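Local coordinates for protein D-aminopeptidase (Burkholderia sp. LK4, PDB 5TZB) that probably hydrolyses peptides and amides with an N-terminal beta-amino acid residue, as a beta-aminopeptidase of the Ntn-hydrolase superfamily, at residues 144-149 with 300-305. Numbering follows the deposited sequence.
Sequences VVMETY and IFLAFA
V144 and M146 meet I300 and L302 through aliphatic branches and a thioether, with no flat group between them. The flat groups of both segments are engaged in other places: the phenyl of F301 lies against A282 and S283 of helix 272-289, that of F304 packs on I111, T263 and A265, and the ring of Y149 meets W140 of the second subunit with planes at about 45°. Both carboxylate oxygens of E147 are hydrogen-bonded, OE1 to T116 OG1 and OE2 to the backbone N of D94.

The evidence for the apolar seam is a short chain of contacts. L302 and M146 are its two middle links. With CG of L302 anti to the backbone N, the CD2 branch reaches V144 CG1 at 4.0 Å. The same CD2 meets M146 CE at 4.1 Å, the two side chains crossing at about a right angle. M146 runs extended to its sulfur and then bends (chi3 -77°), which brings the methyl to L302. Its SD is 4.2 Å from I300 CG2, so one side chain bridges two positions on the facing strand. All four residues are buried.

The strand axes approach to 9.1 Å at 146°, a spacing of stacked sheets rather than paired strands. Strand 144-148 pairs with 111-115 and 95-96, strand 298-305 with 260-266 and 82-88. This is consistent with the two facing sheets of the αββα sandwich of S58 peptidases, which resembles that of Ntn hydrolases. Helix 272-289 covers the other face of 298-305, I111 of strand 111-115 touches both M146 and L302, and V261 of strand 260-266 touches M146.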
ATOM      1  N   VAL C 144     -14.826   8.519  11.181  1.00 16.26           N
ATOM      2  CA  VAL C 144     -14.518   7.132  10.877  1.00 15.85           C
ATOM      3  C   VAL C 144     -15.700   6.254  11.257  1.00 16.68           C
ATOM      4  O   VAL C 144     -16.066   6.162  12.427  1.00 17.41           O
ATOM      5  CB  VAL C 144     -13.246   6.640  11.610  1.00 15.81           C
ATOM      6  CG1 VAL C 144     -13.025   5.129  11.357  1.00 15.17           C
ATOM      7  CG2 VAL C 144     -12.009   7.453  11.162  1.00 15.11           C
ATOM      8  N   VAL C 145     -16.311   5.621  10.262  1.00 16.49           N
ATOM      9  CA  VAL C 145     -17.420   4.720  10.512  1.00 17.17           C
ATOM     10  C   VAL C 145     -17.082   3.402   9.843  1.00 18.14           C
ATOM     11  O   VAL C 145     -16.621   3.386   8.697  1.00 16.87           O
ATOM     12  CB  VAL C 145     -18.758   5.266   9.985  1.00 17.77           C
ATOM     13  CG1 VAL C 145     -19.899   4.299  10.311  1.00 18.02           C
ATOM     14  CG2 VAL C 145     -19.047   6.626  10.597  1.00 17.35           C
ATOM     15  N   MET C 146     -17.241   2.305  10.586  1.00 18.95           N
ATOM     16  CA  MET C 146     -16.962   0.977  10.064  1.00 17.58           C
ATOM     17  C   MET C 146     -18.194   0.118  10.271  1.00 18.14           C
ATOM     18  O   MET C 146     -19.117   0.531  10.971  1.00 18.48           O
ATOM     19  CB  MET C 146     -15.724   0.391  10.738  1.00 16.83           C
ATOM     20  CG  MET C 146     -14.450   1.172  10.389  1.00 17.50           C
ATOM     21  SD  MET C 146     -12.971   0.563  11.212  1.00 23.65           S
ATOM     22  CE  MET C 146     -13.225   1.232  12.854  1.00 22.48           C
ATOM     23  N   GLU C 147     -18.226  -1.069   9.663  1.00 17.36           N
ATOM     24  CA  GLU C 147     -19.452  -1.849   9.646  1.00 17.66           C
ATOM     25  C   GLU C 147     -19.233  -3.350   9.551  1.00 17.97           C
ATOM     26  O   GLU C 147     -18.170  -3.805   9.128  1.00 17.66           O
ATOM     27  CB  GLU C 147     -20.337  -1.413   8.471  1.00 18.02           C
ATOM     28  CG  GLU C 147     -19.683  -1.533   7.092  1.00 17.51           C
ATOM     29  CD  GLU C 147     -19.653  -2.972   6.541  1.00 18.56           C
ATOM     30  OE1 GLU C 147     -20.501  -3.807   6.937  1.00 18.54           O
ATOM     31  OE2 GLU C 147     -18.774  -3.256   5.699  1.00 18.34           O
ATOM     32  N   THR C 148     -20.252  -4.106   9.944  1.00 17.97           N
ATOM     33  CA  THR C 148     -20.376  -5.511   9.559  1.00 18.56           C
ATOM     34  C   THR C 148     -21.845  -5.757   9.141  1.00 18.39           C
ATOM     35  O   THR C 148     -22.715  -4.910   9.366  1.00 18.19           O
ATOM     36  CB  THR C 148     -19.936  -6.462  10.695  1.00 19.34           C
ATOM     37  OG1 THR C 148     -20.711  -6.190  11.862  1.00 20.11           O
ATOM     38  CG2 THR C 148     -18.441  -6.254  11.035  1.00 19.41           C
ATOM     39  N   TYR C 149     -22.118  -6.906   8.535  1.00 19.28           N
ATOM     40  CA  TYR C 149     -23.405  -7.162   7.879  1.00 20.59           C
ATOM     41  C   TYR C 149     -24.375  -8.015   8.724  1.00 22.24           C
ATOM     42  O   TYR C 149     -24.148  -9.210   8.914  1.00 22.68           O
ATOM     43  CB  TYR C 149     -23.122  -7.827   6.526  1.00 21.10           C
ATOM     44  CG  TYR C 149     -24.325  -8.300   5.751  1.00 23.84           C
ATOM     45  CD1 TYR C 149     -25.067  -7.427   4.968  1.00 24.32           C
ATOM     46  CD2 TYR C 149     -24.699  -9.644   5.776  1.00 25.79           C
ATOM     47  CE1 TYR C 149     -26.182  -7.877   4.244  1.00 25.94           C
ATOM     48  CE2 TYR C 149     -25.800 -10.102   5.060  1.00 26.97           C
ATOM     49  CZ  TYR C 149     -26.536  -9.216   4.293  1.00 27.75           C
ATOM     50  OH  TYR C 149     -27.630  -9.683   3.589  1.00 29.78           O
ATOM     51  N   ILE C 300     -11.294  -5.310   8.782  1.00 16.84           N
ATOM     52  CA  ILE C 300     -10.706  -3.978   8.695  1.00 16.12           C
ATOM     53  C   ILE C 300     -10.317  -3.468  10.077  1.00 14.80           C
ATOM     54  O   ILE C 300     -11.144  -3.455  10.998  1.00 14.03           O
ATOM     55  CB  ILE C 300     -11.695  -3.007   7.999  1.00 17.13           C
ATOM     56  CG1 ILE C 300     -11.986  -3.508   6.582  1.00 18.05           C
ATOM     57  CG2 ILE C 300     -11.174  -1.572   8.007  1.00 12.04           C
ATOM     58  CD1 ILE C 300     -13.073  -2.728   5.841  1.00 17.60           C
ATOM     59  N   PHE C 301      -9.056  -3.063  10.220  1.00 13.31           N
ATOM     60  CA  PHE C 301      -8.490  -2.767  11.533  1.00 13.71           C
ATOM     61  C   PHE C 301      -7.980  -1.328  11.665  1.00 14.14           C
ATOM     62  O   PHE C 301      -7.310  -0.808  10.774  1.00 14.34           O
ATOM     63  CB  PHE C 301      -7.327  -3.724  11.843  1.00 13.48           C
ATOM     64  CG  PHE C 301      -7.600  -5.167  11.493  1.00 13.93           C
ATOM     65  CD1 PHE C 301      -8.833  -5.747  11.734  1.00 13.79           C
ATOM     66  CD2 PHE C 301      -6.594  -5.949  10.916  1.00 13.75           C
ATOM     67  CE1 PHE C 301      -9.068  -7.088  11.397  1.00 12.45           C
ATOM     68  CE2 PHE C 301      -6.827  -7.289  10.578  1.00 13.75           C
ATOM     69  CZ  PHE C 301      -8.056  -7.855  10.825  1.00 12.68           C
ATOM     70  N   LEU C 302      -8.272  -0.714  12.804  1.00 14.49           N
ATOM     71  CA  LEU C 302      -7.836   0.643  13.103  1.00 15.41           C
ATOM     72  C   LEU C 302      -7.136   0.651  14.437  1.00 15.64           C
ATOM     73  O   LEU C 302      -7.585  -0.006  15.371  1.00 17.91           O
ATOM     74  CB  LEU C 302      -9.022   1.605  13.129  1.00 16.69           C
ATOM     75  CG  LEU C 302      -8.809   3.046  13.614  1.00 19.32           C
ATOM     76  CD1 LEU C 302      -7.890   3.807  12.700  1.00 20.41           C
ATOM     77  CD2 LEU C 302     -10.150   3.747  13.693  1.00 21.09           C
ATOM     78  N   ALA C 303      -6.027   1.374  14.512  1.00 14.13           N
ATOM     79  CA  ALA C 303      -5.324   1.592  15.766  1.00 13.79           C
ATOM     80  C   ALA C 303      -5.054   3.086  15.979  1.00 15.42           C
ATOM     81  O   ALA C 303      -4.620   3.777  15.059  1.00 14.61           O
ATOM     82  CB  ALA C 303      -4.036   0.819  15.790  1.00 12.07           C
ATOM     83  N   PHE C 304      -5.338   3.586  17.174  1.00 15.65           N
ATOM     84  CA  PHE C 304      -4.962   4.964  17.508  1.00 15.80           C
ATOM     85  C   PHE C 304      -4.235   5.034  18.852  1.00 16.62           C
ATOM     86  O   PHE C 304      -4.427   4.189  19.738  1.00 16.44           O
ATOM     87  CB  PHE C 304      -6.183   5.901  17.488  1.00 16.18           C
ATOM     88  CG  PHE C 304      -7.170   5.682  18.616  1.00 18.27           C
ATOM     89  CD1 PHE C 304      -7.048   6.367  19.823  1.00 18.17           C
ATOM     90  CD2 PHE C 304      -8.253   4.830  18.443  1.00 17.94           C
ATOM     91  CE1 PHE C 304      -7.960   6.170  20.848  1.00 18.69           C
ATOM     92  CE2 PHE C 304      -9.172   4.634  19.463  1.00 18.66           C
ATOM     93  CZ  PHE C 304      -9.021   5.307  20.673  1.00 19.28           C
ATOM     94  N   ALA C 305      -3.402   6.061  18.993  1.00 17.13           N
ATOM     95  CA  ALA C 305      -2.588   6.234  20.183  1.00 16.56           C
ATOM     96  C   ALA C 305      -2.890   7.580  20.843  1.00 17.92           C
ATOM     97  O   ALA C 305      -3.085   8.582  20.151  1.00 17.70           O
ATOM     98  CB  ALA C 305      -1.111   6.129  19.822  1.00 14.65           C
TER